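Local coordinates for putative integron gene cassette protein (Uncultured bacterium, PDB 3FUY), which is of unknown function, being a putative product of a mobile integron gene cassette from an uncultured bacterium, with a mixed alpha/beta fold, at residues I50-F55 / D101-N106; I62-D67 / H147-Q152; I92-V97 / A107-D112; K134-L139 / T151-K156. All blocks are in the same frame, centred on the assembly; numbering follows the deposited sequence.

Contact 1 of 4, residues I50-F55 / D101-N106; sequences IGRTGF and DKHTYN
Asp101, just past strand 91-100, points its carboxylate at Thr53, which forms an ST turn in the loop after strand 44-49, so the contact joins two loops beyond the ends of neighbouring parallel strands. The turn rests on Thr53 OG1, which accepts from the backbone N of Phe55 at 3.0 Å. The same hydroxyl donates to Asp101 OD1 at 2.6 Å, meeting its syn lone pair. With chi1 at 59°, OG1 sits between the backbone N and the carbonyl carbon of Thr53, where it can both accept from Phe55 N and face Asp101. Water 1 closes a second link, accepting from Thr53 N at 2.9 Å and from Asp101 N at 3.3 Å. The other carboxylate oxygen, Asp101 OD2, lies 3.7 Å from Phe55 CD2, with ring and carboxylate planes 59° apart. Replacing Thr53 by an alanine would probably leave Asp101 OD1 without its hydroxyl donor and Phe55 N without its acceptor, undoing the ST turn.

Further out, extended Arg52 and extended Lys102 cross at about a right angle. Lys102 CD sits over one face of the guanidinium, 3.7 Å from Arg52 NE. Their charged ends come close without touching, Arg52 NH2 4.6 Å from Lys102 NZ, and the salt bridge from Arg52 NH1 to Asp100 OD2 probably offsets part of this repulsion. The loops also face the second subunit: His103 ND1 bonds to Asp165 of that subunit, and the Phe55 ring meets its His168. Packing is tightest where methyl CG2 of Thr53 presses to 3.4 Å from Lys102 CA.

Contact 2 of 4, residues I62-D67 / H147-Q152; sequences IDLCLD and HSCVTQ
Leu64, one turn into helix 59-79, and His147, in the loop before strand 150-160, bring the two backbones closest, their CA atoms 6.6 Å apart. NE2 of His147 donates to Asp63 OD2 at 2.7 Å. At 138° the N-H...O angle shows a bent bond despite its short length. The oxygen lies in the plane of the imidazole ring and is met on its anti side, somewhat out of the carboxylate plane. Ring and carboxylate are turned 63° against each other, and the side chains cross at about a right angle. One face of the ring lies against the helix backbone, with Leu64 N 3.8 Å from His147 NE2, so the ring is held both at its edge and over a face. Asp67, one turn further along, also approaches the ring edge, but its fit there is doubtful.

Next to this polar link is an apolar one. Leu64 has CG anti to its backbone N (chi1 -176°), which helps direct CD1 to Cys149. CD1 comes within 3.5 Å of Cys149 CB, tighter than usual for carbons, and within 3.5 Å of Cys149 SG. Tyr105 adjoins both residues, and Asp145 OD1 accepts from the backbone N of His147 and of Cys149. The contact thus combines a His-carboxylate hydrogen bond with helix-to-sheet packing, tying helix 59-79 to the entry of strand 150-160, an edge strand of this chain's mixed sheet in an alpha/beta fold.

Contact 3 of 4, residues I92-V97 / A107-D112; sequences IRIRCV and AMVYVD
Arg95 meets Asp112 side-on: NE at 2.8 Å and NH2 at 3.0 Å both donate to Asp112 OD2, forming a salt bridge. The guanidinium keeps OD2 in its own plane but stands 80° to the carboxylate, and both nitrogens come from the same face of it. Arg158 NE is a further partner of OD2, while Arg95 NH2 also bonds to Pro169 O and NH1 to Asp170. A lysine in place of Arg95 would probably lose the two-nitrogen grip on Asp112 OD2 and be unable to hold Pro169 O and Asp170 as well.

Arg95 belongs to a classic beta bulge, in which Arg95 and Cys96 both face Tyr110. Tyr110 O takes Arg95 N at 2.7 Å and, weakly, Cys96 N at 3.4 Å. Cys96 SG lies obliquely to the Tyr110 ring, 5.2 Å from its centroid. On the other face of the antiparallel hairpin, Ile94 CD1 packs on Val109 CG1 at 3.7 Å, and Val97 pairs with Val109.

That apolar face receives Met69 and Val72 of helix 59-79 on Ile94 and Leu135 of helix 121-138 on Val111, while strands 44-49 and 150-160 flank the hairpin.

Contact 4 of 4, residues K134-L139 / T151-K156; sequences KLRAAL and TQFEMK
The beta-alpha-beta crossover formed by strand 106-116, helix 121-138 and strand 150-160 is closed here, where Leu135 and Leu139 at the helix end pack against Phe153 of the returning strand. The short axes are 9.2 Å apart at closest approach and run at 153°, so helix and strand are roughly antiparallel, as expected when the chain turns back between them.

Phe153 is the centre of the contact. Its CG lies between the backbone N and the carbonyl carbon (chi1 73°), which carries the ring toward the helix. Leu135 CB stands over one ring face as a CH-pi contact, 4.2 Å from the ring centroid and 16° off its normal. Leu135 CD1 continues to Phe153 CE1 at 3.8 Å. From another direction Arg136 CG, the aliphatic part of an otherwise exposed side chain, meets the ring edge 3.9 Å from Phe153 CE2. Leu139 touches the root of the same side chain, its CD1 3.9 Å from Phe153 CB. Selenomethionine Met155 also lies beside Leu135, but its methyl end is doubtful in the model.

At the helix end Leu139 O lies 3.3 Å from Thr151 CB, and Leu139 CB is 4.1 Å from Thr151 CG2. Leu139 O and Thr151 OG1 share an outside partner, Lys68 NZ of helix 59-79, to which both are hydrogen-bonded.

The direct contact is therefore mainly apolar, carbon on carbon around the ring, apart from the Leu139 carbonyl against Thr151, while the lysine supplies the polar link by joining a helix-end carbonyl to a strand hydroxyl.

How the contacts relate
Contacts 2, 3 and 4 lie on strands 91-100, 106-116 and 150-160 of the mixed sheet, and contact 1 joins the loops after strands 44-49 and 91-100. Contact 3, its centre about 3 Å from that of the chain, pairs strands 91-100 and 106-116. Contact 4, its centre about 8 Å from that of contact 3, adds helix 121-138 over strand 150-160, and contact 2 joins that strand's start to helix 59-79. Contact 1, its centre about 12 Å from that of contact 2, is linked to it through Tyr105. Along the chain contact 3 is nested inside contact 2, whereas contacts 1 and 2 alternate. Contact 1 thus lies at the sheet's end, facing the second subunit.

Contact 1 of 4, residues I50-F55 / D101-N106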
loop_
_atom_site.group_PDB
_atom_site.type_symbol
_atom_site.label_atom_id
_atom_site.label_comp_id
_atom_site.label_asym_id
_atom_site.label_seq_id
_atom_site.Cartn_x
_atom_site.Cartn_y
_atom_site.Cartn_z
ATOM N N ILE B 50 1.244 -6.119 -13.620
ATOM C CA ILE B 50 1.802 -7.217 -14.378
ATOM C C ILE B 50 0.607 -8.067 -14.834
ATOM O O ILE B 50 0.343 -9.140 -14.300
ATOM C CB ILE B 50 2.792 -8.035 -13.545
ATOM C CG1 ILE B 50 3.699 -7.121 -12.692
ATOM C CG2 ILE B 50 3.602 -8.952 -14.441
ATOM C CD1 ILE B 50 4.513 -6.083 -13.506
ATOM N N GLY B 51 -0.116 -7.547 -15.813
ATOM C CA GLY B 51 -1.456 -8.007 -16.136
ATOM C C GLY B 51 -1.564 -9.414 -16.697
ATOM O O GLY B 51 -2.366 -10.221 -16.221
ATOM N N ARG B 52 -0.755 -9.724 -17.699
ATOM C CA ARG B 52 -0.939 -10.988 -18.413
ATOM C C ARG B 52 -0.570 -12.214 -17.581
ATOM O O ARG B 52 -1.335 -13.176 -17.517
ATOM C CB ARG B 52 -0.173 -10.997 -19.736
ATOM C CG ARG B 52 -0.661 -12.098 -20.697
ATOM C CD ARG B 52 -0.082 -11.928 -22.099
ATOM N NE ARG B 52 -0.339 -13.091 -22.962
ATOM C CZ ARG B 52 0.335 -13.348 -24.081
ATOM N NH1 ARG B 52 1.298 -12.527 -24.475
ATOM N NH2 ARG B 52 0.047 -14.428 -24.806
ATOM N N THR B 53 0.594 -12.171 -16.943
ATOM C CA THR B 53 1.099 -13.311 -16.190
ATOM C C THR B 53 0.700 -13.306 -14.719
ATOM O O THR B 53 0.682 -14.359 -14.071
ATOM C CB THR B 53 2.614 -13.318 -16.197
ATOM O OG1 THR B 53 3.078 -12.096 -15.608
ATOM C CG2 THR B 53 3.155 -13.455 -17.633
ATOM N N GLY B 54 0.433 -12.115 -14.188
ATOM C CA GLY B 54 0.195 -11.937 -12.769
ATOM C C GLY B 54 1.450 -12.199 -11.965
ATOM O O GLY B 54 1.375 -12.511 -10.784
ATOM N N PHE B 55 2.608 -12.085 -12.607
ATOM C CA PHE B 55 3.872 -12.330 -11.932
ATOM C C PHE B 55 4.173 -11.125 -11.026
ATOM O O PHE B 55 3.711 -10.019 -11.300
ATOM C CB PHE B 55 5.020 -12.527 -12.922
ATOM C CG PHE B 55 4.916 -13.788 -13.766
ATOM C CD1 PHE B 55 4.008 -14.779 -13.462
ATOM C CD2 PHE B 55 5.779 -13.984 -14.832
ATOM C CE1 PHE B 55 3.931 -15.942 -14.236
ATOM C CE2 PHE B 55 5.712 -15.136 -15.611
ATOM C CZ PHE B 55 4.784 -16.115 -15.310
ATOM N N ASP B 101 4.874 -9.823 -19.522
ATOM C CA ASP B 101 6.165 -10.499 -19.498
ATOM C C ASP B 101 6.045 -12.014 -19.712
ATOM O O ASP B 101 6.868 -12.787 -19.224
ATOM C CB ASP B 101 6.919 -10.194 -18.195
ATOM C CG ASP B 101 6.124 -10.549 -16.941
ATOM O OD1 ASP B 101 4.901 -10.835 -17.034
ATOM O OD2 ASP B 101 6.733 -10.510 -15.844
ATOM N N LYS B 102 5.023 -12.435 -20.447
ATOM C CA LYS B 102 4.798 -13.870 -20.624
ATOM C C LYS B 102 5.841 -14.496 -21.543
ATOM O O LYS B 102 6.663 -15.300 -21.096
ATOM C CB LYS B 102 3.382 -14.155 -21.108
ATOM C CG LYS B 102 3.073 -15.644 -21.240
ATOM C CD LYS B 102 1.587 -15.862 -21.480
ATOM C CE LYS B 102 1.221 -17.329 -21.340
ATOM N NZ LYS B 102 -0.248 -17.517 -21.462
ATOM N N HIS B 103 5.828 -14.111 -22.818
ATOM C CA HIS B 103 6.817 -14.622 -23.767
ATOM C C HIS B 103 7.942 -13.629 -24.018
ATOM O O HIS B 103 9.107 -13.945 -23.806
ATOM C CB HIS B 103 6.156 -15.055 -25.077
ATOM C CG HIS B 103 5.077 -16.073 -24.888
ATOM N ND1 HIS B 103 5.301 -17.287 -24.275
ATOM C CD2 HIS B 103 3.766 -16.057 -25.226
ATOM C CE1 HIS B 103 4.175 -17.974 -24.241
ATOM N NE2 HIS B 103 3.229 -17.252 -24.815
ATOM N N THR B 104 7.600 -12.431 -24.477
ATOM C CA THR B 104 8.584 -11.361 -24.567
ATOM C C THR B 104 8.197 -10.246 -23.610
ATOM O O THR B 104 7.110 -10.262 -23.022
ATOM C CB THR B 104 8.629 -10.753 -25.955
ATOM O OG1 THR B 104 7.287 -10.458 -26.367
ATOM C CG2 THR B 104 9.282 -11.718 -26.940
ATOM N N TYR B 105 9.084 -9.272 -23.479
ATOM C CA TYR B 105 8.864 -8.141 -22.587
ATOM C C TYR B 105 8.149 -6.993 -23.309
ATOM O O TYR B 105 8.723 -6.324 -24.162
ATOM C CB TYR B 105 10.207 -7.697 -22.006
ATOM C CG TYR B 105 10.144 -6.946 -20.695
ATOM C CD1 TYR B 105 9.424 -7.443 -19.604
ATOM C CD2 TYR B 105 10.832 -5.759 -20.539
ATOM C CE1 TYR B 105 9.393 -6.759 -18.390
ATOM C CE2 TYR B 105 10.815 -5.071 -19.337
ATOM C CZ TYR B 105 10.088 -5.572 -18.269
ATOM O OH TYR B 105 10.077 -4.867 -17.088
ATOM N N ASN B 106 6.883 -6.801 -22.969
ATOM C CA ASN B 106 6.053 -5.760 -23.551
ATOM C C ASN B 106 5.361 -4.903 -22.489
ATOM O O ASN B 106 5.137 -5.351 -21.351
ATOM C CB ASN B 106 4.989 -6.390 -24.444
ATOM C CG ASN B 106 5.565 -7.454 -25.348
ATOM O OD1 ASN B 106 5.748 -8.605 -24.942
ATOM N ND2 ASN B 106 5.901 -7.064 -26.564
HETATM O O HOH W 1 2.240 -9.854 -17.617
#

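Contact 2 of 4, residues I62-D67 / H147-Q152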
loop_
_atom_site.group_PDB
_atom_site.type_symbol
_atom_site.label_atom_id
_atom_site.label_comp_id
_atom_site.label_asym_id
_atom_site.label_seq_id
_atom_site.Cartn_x
_atom_site.Cartn_y
_atom_site.Cartn_z
ATOM N N ILE B 62 9.470 -1.905 -12.088
ATOM C CA ILE B 62 9.212 -0.590 -11.517
ATOM C C ILE B 62 10.067 0.473 -12.204
ATOM O O ILE B 62 9.581 1.552 -12.502
ATOM C CB ILE B 62 9.421 -0.590 -9.983
ATOM C CG1 ILE B 62 8.281 -1.375 -9.319
ATOM C CG2 ILE B 62 9.466 0.838 -9.435
ATOM C CD1 ILE B 62 8.611 -1.841 -7.890
ATOM N N ASP B 63 11.333 0.159 -12.478
ATOM C CA ASP B 63 12.201 1.090 -13.191
ATOM C C ASP B 63 11.655 1.394 -14.599
ATOM O O ASP B 63 11.714 2.531 -15.066
ATOM C CB ASP B 63 13.627 0.542 -13.290
ATOM C CG ASP B 63 14.626 1.614 -13.679
ATOM O OD1 ASP B 63 14.748 2.600 -12.932
ATOM O OD2 ASP B 63 15.271 1.489 -14.741
ATOM N N LEU B 64 11.120 0.367 -15.259
ATOM C CA LEU B 64 10.472 0.525 -16.563
ATOM C C LEU B 64 9.318 1.501 -16.418
ATOM O O LEU B 64 9.186 2.464 -17.177
ATOM C CB LEU B 64 9.957 -0.829 -17.072
ATOM C CG LEU B 64 9.340 -0.841 -18.478
ATOM C CD1 LEU B 64 9.452 -2.236 -19.048
ATOM C CD2 LEU B 64 7.890 -0.416 -18.454
ATOM N N CYS B 65 8.492 1.271 -15.406
ATOM C CA CYS B 65 7.379 2.175 -15.161
ATOM C C CYS B 65 7.865 3.617 -14.941
ATOM O O CYS B 65 7.320 4.561 -15.520
ATOM C CB CYS B 65 6.515 1.676 -13.998
ATOM S SG CYS B 65 4.995 2.609 -13.797
ATOM N N LEU B 66 8.909 3.790 -14.131
ATOM C CA LEU B 66 9.464 5.130 -13.929
ATOM C C LEU B 66 9.946 5.761 -15.245
ATOM O O LEU B 66 9.765 6.960 -15.466
ATOM C CB LEU B 66 10.592 5.113 -12.891
ATOM C CG LEU B 66 10.142 4.805 -11.452
ATOM C CD1 LEU B 66 11.340 4.643 -10.519
ATOM C CD2 LEU B 66 9.204 5.883 -10.944
ATOM N N ASP B 67 10.562 4.967 -16.117
ATOM C CA ASP B 67 11.011 5.506 -17.397
ATOM C C ASP B 67 9.843 5.964 -18.280
ATOM O O ASP B 67 9.930 7.010 -18.929
ATOM C CB ASP B 67 11.902 4.509 -18.144
ATOM C CG ASP B 67 13.346 4.513 -17.638
ATOM O OD1 ASP B 67 13.706 5.386 -16.823
ATOM O OD2 ASP B 67 14.129 3.638 -18.069
ATOM N N HIS B 147 15.100 -1.066 -21.623
ATOM C CA HIS B 147 14.783 -2.238 -20.801
ATOM C C HIS B 147 14.481 -3.466 -21.657
ATOM O O HIS B 147 13.950 -4.451 -21.157
ATOM C CB HIS B 147 13.595 -1.952 -19.865
ATOM C CG HIS B 147 13.926 -1.033 -18.724
ATOM N ND1 HIS B 147 13.767 0.336 -18.797
ATOM C CD2 HIS B 147 14.399 -1.287 -17.481
ATOM C CE1 HIS B 147 14.137 0.887 -17.653
ATOM N NE2 HIS B 147 14.525 -0.076 -16.835
ATOM N N SER B 148 14.815 -3.406 -22.945
ATOM C CA SER B 148 14.423 -4.451 -23.898
ATOM C C SER B 148 12.916 -4.670 -23.886
ATOM O O SER B 148 12.447 -5.783 -24.088
ATOM C CB SER B 148 15.117 -5.778 -23.596
ATOM O OG SER B 148 16.518 -5.626 -23.620
ATOM N N CYS B 149 12.164 -3.609 -23.634
ATOM C CA CYS B 149 10.717 -3.693 -23.622
ATOM C C CYS B 149 10.167 -3.034 -24.885
ATOM O O CYS B 149 10.652 -1.980 -25.300
ATOM C CB CYS B 149 10.155 -2.983 -22.386
ATOM S SG CYS B 149 8.350 -2.960 -22.335
ATOM N N VAL B 150 9.161 -3.655 -25.490
ATOM C CA VAL B 150 8.501 -3.069 -26.657
ATOM C C VAL B 150 7.208 -2.443 -26.174
ATOM O O VAL B 150 6.398 -3.115 -25.552
ATOM C CB VAL B 150 8.162 -4.122 -27.724
ATOM C CG1 VAL B 150 7.336 -3.493 -28.832
ATOM C CG2 VAL B 150 9.438 -4.756 -28.280
ATOM N N THR B 151 7.013 -1.168 -26.483
ATOM C CA THR B 151 5.945 -0.389 -25.870
ATOM C C THR B 151 4.829 -0.025 -26.849
ATOM O O THR B 151 5.077 0.257 -28.016
ATOM C CB THR B 151 6.536 0.897 -25.214
ATOM O OG1 THR B 151 7.530 0.527 -24.253
ATOM C CG2 THR B 151 5.467 1.730 -24.527
ATOM N N GLN B 152 3.593 -0.062 -26.372
ATOM C CA GLN B 152 2.467 0.510 -27.095
ATOM C C GLN B 152 1.725 1.415 -26.130
ATOM O O GLN B 152 1.912 1.319 -24.907
ATOM C CB GLN B 152 1.518 -0.593 -27.574
ATOM C CG GLN B 152 2.177 -1.679 -28.413
ATOM C CD GLN B 152 2.717 -1.177 -29.738
ATOM O OE1 GLN B 152 2.234 -0.186 -30.297
ATOM N NE2 GLN B 152 3.721 -1.872 -30.261
#

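Contact 3 of 4, residues I92-V97 / A107-D112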
loop_
_atom_site.group_PDB
_atom_site.type_symbol
_atom_site.label_atom_id
_atom_site.label_comp_id
_atom_site.label_asym_id
_atom_site.label_seq_id
_atom_site.Cartn_x
_atom_site.Cartn_y
_atom_site.Cartn_z
ATOM N N ILE B 92 -1.061 15.860 -20.928
ATOM C CA ILE B 92 -0.871 14.445 -21.209
ATOM C C ILE B 92 -0.462 13.798 -19.900
ATOM O O ILE B 92 0.566 14.152 -19.330
ATOM C CB ILE B 92 0.246 14.198 -22.246
ATOM C CG1 ILE B 92 0.031 15.035 -23.501
ATOM C CG2 ILE B 92 0.300 12.743 -22.611
ATOM C CD1 ILE B 92 1.003 14.679 -24.623
ATOM N N ARG B 93 -1.260 12.856 -19.412
ATOM C CA ARG B 93 -1.025 12.296 -18.090
ATOM C C ARG B 93 -0.939 10.785 -18.140
ATOM O O ARG B 93 -1.775 10.134 -18.765
ATOM C CB ARG B 93 -2.150 12.708 -17.130
ATOM C CG ARG B 93 -2.420 14.203 -17.091
ATOM C CD ARG B 93 -1.196 14.994 -16.594
ATOM N NE ARG B 93 -0.719 14.547 -15.282
ATOM C CZ ARG B 93 0.293 15.123 -14.632
ATOM N NH1 ARG B 93 0.906 16.172 -15.164
ATOM N NH2 ARG B 93 0.682 14.669 -13.447
ATOM N N ILE B 94 0.063 10.210 -17.478
ATOM C CA ILE B 94 0.140 8.754 -17.450
ATOM C C ILE B 94 -0.862 8.220 -16.416
ATOM O O ILE B 94 -1.146 8.888 -15.414
ATOM C CB ILE B 94 1.571 8.266 -17.154
ATOM C CG1 ILE B 94 1.709 6.787 -17.481
ATOM C CG2 ILE B 94 1.970 8.548 -15.690
ATOM C CD1 ILE B 94 3.174 6.307 -17.540
ATOM N N ARG B 95 -1.419 7.036 -16.660
ATOM C CA ARG B 95 -2.326 6.431 -15.684
ATOM C C ARG B 95 -1.810 5.089 -15.215
ATOM O O ARG B 95 -1.769 4.800 -14.014
ATOM C CB ARG B 95 -3.731 6.257 -16.275
ATOM C CG ARG B 95 -4.393 7.546 -16.682
ATOM C CD ARG B 95 -4.473 8.556 -15.529
ATOM N NE ARG B 95 -5.123 9.774 -15.996
ATOM C CZ ARG B 95 -4.885 10.996 -15.537
ATOM N NH1 ARG B 95 -3.992 11.206 -14.561
ATOM N NH2 ARG B 95 -5.542 12.016 -16.066
ATOM N N CYS B 96 -1.411 4.258 -16.172
ATOM C CA CYS B 96 -1.069 2.881 -15.856
ATOM C C CYS B 96 -0.029 2.367 -16.839
ATOM O O CYS B 96 -0.037 2.719 -18.020
ATOM C CB CYS B 96 -2.333 2.000 -15.908
ATOM S SG CYS B 96 -2.040 0.216 -15.739
ATOM N N VAL B 97 0.877 1.545 -16.339
ATOM C CA VAL B 97 1.762 0.784 -17.205
ATOM C C VAL B 97 1.430 -0.667 -16.932
ATOM O O VAL B 97 1.627 -1.165 -15.819
ATOM C CB VAL B 97 3.252 1.033 -16.884
ATOM C CG1 VAL B 97 4.138 0.090 -17.703
ATOM C CG2 VAL B 97 3.607 2.480 -17.134
ATOM N N ALA B 107 5.023 -3.673 -22.863
ATOM C CA ALA B 107 4.235 -2.823 -21.986
ATOM C C ALA B 107 3.169 -2.047 -22.738
ATOM O O ALA B 107 3.383 -1.584 -23.866
ATOM C CB ALA B 107 5.142 -1.856 -21.185
HETATM N N MSE B 108 2.019 -1.899 -22.093
HETATM C CA MSE B 108 0.973 -1.022 -22.585
HETATM C C MSE B 108 0.836 0.175 -21.632
HETATM O O MSE B 108 0.513 0.010 -20.452
HETATM C CB MSE B 108 -0.354 -1.796 -22.689
HETATM C CG MSE B 108 -1.535 -0.946 -23.118
HETATM SE SE MSE B 108 -1.426 -0.326 -24.968
HETATM C CE MSE B 108 -1.639 -2.047 -25.892
ATOM N N VAL B 109 1.089 1.373 -22.143
ATOM C CA VAL B 109 0.975 2.594 -21.351
ATOM C C VAL B 109 -0.345 3.312 -21.604
ATOM O O VAL B 109 -0.607 3.745 -22.724
ATOM C CB VAL B 109 2.111 3.578 -21.678
ATOM C CG1 VAL B 109 2.026 4.789 -20.724
ATOM C CG2 VAL B 109 3.467 2.872 -21.574
ATOM N N TYR B 110 -1.170 3.429 -20.566
ATOM C CA TYR B 110 -2.442 4.152 -20.643
ATOM C C TYR B 110 -2.252 5.599 -20.230
ATOM O O TYR B 110 -1.821 5.876 -19.101
ATOM C CB TYR B 110 -3.480 3.514 -19.707
ATOM C CG TYR B 110 -3.823 2.113 -20.091
ATOM C CD1 TYR B 110 -3.092 1.040 -19.603
ATOM C CD2 TYR B 110 -4.865 1.858 -20.986
ATOM C CE1 TYR B 110 -3.395 -0.255 -19.982
ATOM C CE2 TYR B 110 -5.176 0.578 -21.360
ATOM C CZ TYR B 110 -4.447 -0.475 -20.863
ATOM O OH TYR B 110 -4.783 -1.751 -21.241
ATOM N N VAL B 111 -2.586 6.515 -21.130
ATOM C CA VAL B 111 -2.422 7.935 -20.892
ATOM C C VAL B 111 -3.768 8.592 -21.133
ATOM O O VAL B 111 -4.587 8.058 -21.877
ATOM C CB VAL B 111 -1.371 8.551 -21.839
ATOM C CG1 VAL B 111 -0.051 7.828 -21.692
ATOM C CG2 VAL B 111 -1.844 8.466 -23.313
ATOM N N ASP B 112 -4.006 9.717 -20.470
ATOM C CA ASP B 112 -5.182 10.545 -20.721
ATOM C C ASP B 112 -4.682 11.791 -21.435
ATOM O O ASP B 112 -3.650 12.348 -21.051
ATOM C CB ASP B 112 -5.844 11.010 -19.406
ATOM C CG ASP B 112 -6.726 9.949 -18.742
ATOM O OD1 ASP B 112 -6.858 8.819 -19.253
ATOM O OD2 ASP B 112 -7.301 10.261 -17.671
#

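Contact 4 of 4, residues K134-L139 / T151-K156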
loop_
_atom_site.group_PDB
_atom_site.type_symbol
_atom_site.label_atom_id
_atom_site.label_comp_id
_atom_site.label_asym_id
_atom_site.label_seq_id
_atom_site.Cartn_x
_atom_site.Cartn_y
_atom_site.Cartn_z
ATOM N N LYS B 134 4.362 13.007 -30.143
ATOM C CA LYS B 134 5.313 13.115 -29.039
ATOM C C LYS B 134 5.409 11.817 -28.247
ATOM O O LYS B 134 6.496 11.417 -27.847
ATOM C CB LYS B 134 4.959 14.277 -28.106
ATOM C CG LYS B 134 4.889 15.635 -28.803
ATOM C CD LYS B 134 6.215 15.997 -29.447
ATOM C CE LYS B 134 6.180 17.408 -30.039
ATOM N NZ LYS B 134 7.466 17.759 -30.703
ATOM N N LEU B 135 4.277 11.151 -28.045
ATOM C CA LEU B 135 4.258 9.923 -27.253
ATOM C C LEU B 135 4.896 8.745 -27.979
ATOM O O LEU B 135 5.557 7.912 -27.361
ATOM C CB LEU B 135 2.826 9.566 -26.815
ATOM C CG LEU B 135 2.227 10.420 -25.696
ATOM C CD1 LEU B 135 0.737 10.162 -25.634
ATOM C CD2 LEU B 135 2.890 10.120 -24.344
ATOM N N ARG B 136 4.692 8.662 -29.288
ATOM C CA ARG B 136 5.313 7.591 -30.042
ATOM C C ARG B 136 6.817 7.684 -29.876
ATOM O O ARG B 136 7.485 6.671 -29.691
ATOM C CB ARG B 136 4.907 7.630 -31.529
ATOM C CG ARG B 136 3.629 6.831 -31.818
ATOM C CD ARG B 136 3.351 6.731 -33.331
ATOM N NE ARG B 136 3.246 8.060 -33.925
ATOM C CZ ARG B 136 2.098 8.691 -34.163
ATOM N NH1 ARG B 136 0.938 8.103 -33.878
ATOM N NH2 ARG B 136 2.112 9.907 -34.697
ATOM N N ALA B 137 7.345 8.905 -29.934
ATOM C CA ALA B 137 8.779 9.135 -29.713
ATOM C C ALA B 137 9.228 8.891 -28.267
ATOM O O ALA B 137 10.161 8.118 -28.022
ATOM C CB ALA B 137 9.175 10.536 -30.156
ATOM N N ALA B 138 8.568 9.541 -27.309
ATOM C CA ALA B 138 9.016 9.474 -25.914
ATOM C C ALA B 138 8.871 8.089 -25.289
ATOM O O ALA B 138 9.695 7.686 -24.467
ATOM C CB ALA B 138 8.279 10.520 -25.046
ATOM N N LEU B 139 7.808 7.380 -25.649
ATOM C CA LEU B 139 7.555 6.040 -25.110
ATOM C C LEU B 139 8.240 4.922 -25.908
ATOM O O LEU B 139 8.159 3.748 -25.536
ATOM C CB LEU B 139 6.050 5.770 -25.026
ATOM C CG LEU B 139 5.271 6.673 -24.056
ATOM C CD1 LEU B 139 3.814 6.291 -24.006
ATOM C CD2 LEU B 139 5.877 6.650 -22.632
ATOM N N THR B 151 7.013 -1.168 -26.483
ATOM C CA THR B 151 5.945 -0.389 -25.870
ATOM C C THR B 151 4.829 -0.025 -26.849
ATOM O O THR B 151 5.077 0.257 -28.016
ATOM C CB THR B 151 6.536 0.897 -25.214
ATOM O OG1 THR B 151 7.530 0.527 -24.253
ATOM C CG2 THR B 151 5.467 1.730 -24.527
ATOM N N GLN B 152 3.593 -0.062 -26.372
ATOM C CA GLN B 152 2.467 0.510 -27.095
ATOM C C GLN B 152 1.725 1.415 -26.130
ATOM O O GLN B 152 1.912 1.319 -24.907
ATOM C CB GLN B 152 1.518 -0.593 -27.574
ATOM C CG GLN B 152 2.177 -1.679 -28.413
ATOM C CD GLN B 152 2.717 -1.177 -29.738
ATOM O OE1 GLN B 152 2.234 -0.186 -30.297
ATOM N NE2 GLN B 152 3.721 -1.872 -30.261
ATOM N N PHE B 153 0.861 2.283 -26.646
ATOM C CA PHE B 153 0.041 3.075 -25.733
ATOM C C PHE B 153 -1.417 3.183 -26.170
ATOM O O PHE B 153 -1.756 2.928 -27.327
ATOM C CB PHE B 153 0.640 4.470 -25.490
ATOM C CG PHE B 153 0.508 5.405 -26.654
ATOM C CD1 PHE B 153 -0.458 6.393 -26.661
ATOM C CD2 PHE B 153 1.356 5.307 -27.737
ATOM C CE1 PHE B 153 -0.579 7.261 -27.745
ATOM C CE2 PHE B 153 1.243 6.173 -28.820
ATOM C CZ PHE B 153 0.275 7.152 -28.826
ATOM N N GLU B 154 -2.271 3.543 -25.219
ATOM C CA GLU B 154 -3.660 3.889 -25.497
ATOM C C GLU B 154 -3.930 5.239 -24.873
ATOM O O GLU B 154 -3.577 5.484 -23.705
ATOM C CB GLU B 154 -4.633 2.865 -24.903
ATOM C CG GLU B 154 -4.828 1.607 -25.721
ATOM C CD GLU B 154 -5.995 0.772 -25.212
ATOM O OE1 GLU B 154 -6.863 1.337 -24.507
ATOM O OE2 GLU B 154 -6.042 -0.446 -25.506
HETATM N N MSE B 155 -4.583 6.102 -25.639
HETATM C CA MSE B 155 -4.864 7.453 -25.204
HETATM C C MSE B 155 -6.365 7.719 -25.062
HETATM O O MSE B 155 -7.114 7.705 -26.041
HETATM C CB MSE B 155 -4.259 8.434 -26.196
HETATM C CG MSE B 155 -4.500 9.881 -25.849
HETATM SE SE MSE B 155 -3.351 11.026 -26.954
HETATM C CE MSE B 155 -1.944 9.759 -27.245
ATOM N N LYS B 156 -6.796 7.959 -23.832
ATOM C CA LYS B 156 -8.173 8.325 -23.550
ATOM C C LYS B 156 -8.294 9.840 -23.661
ATOM O O LYS B 156 -7.393 10.577 -23.240
ATOM C CB LYS B 156 -8.559 7.849 -22.138
ATOM C CG LYS B 156 -10.014 8.042 -21.794
ATOM C CD LYS B 156 -10.335 7.617 -20.368
ATOM C CE LYS B 156 -10.148 6.132 -20.174
ATOM N NZ LYS B 156 -10.298 5.767 -18.734
#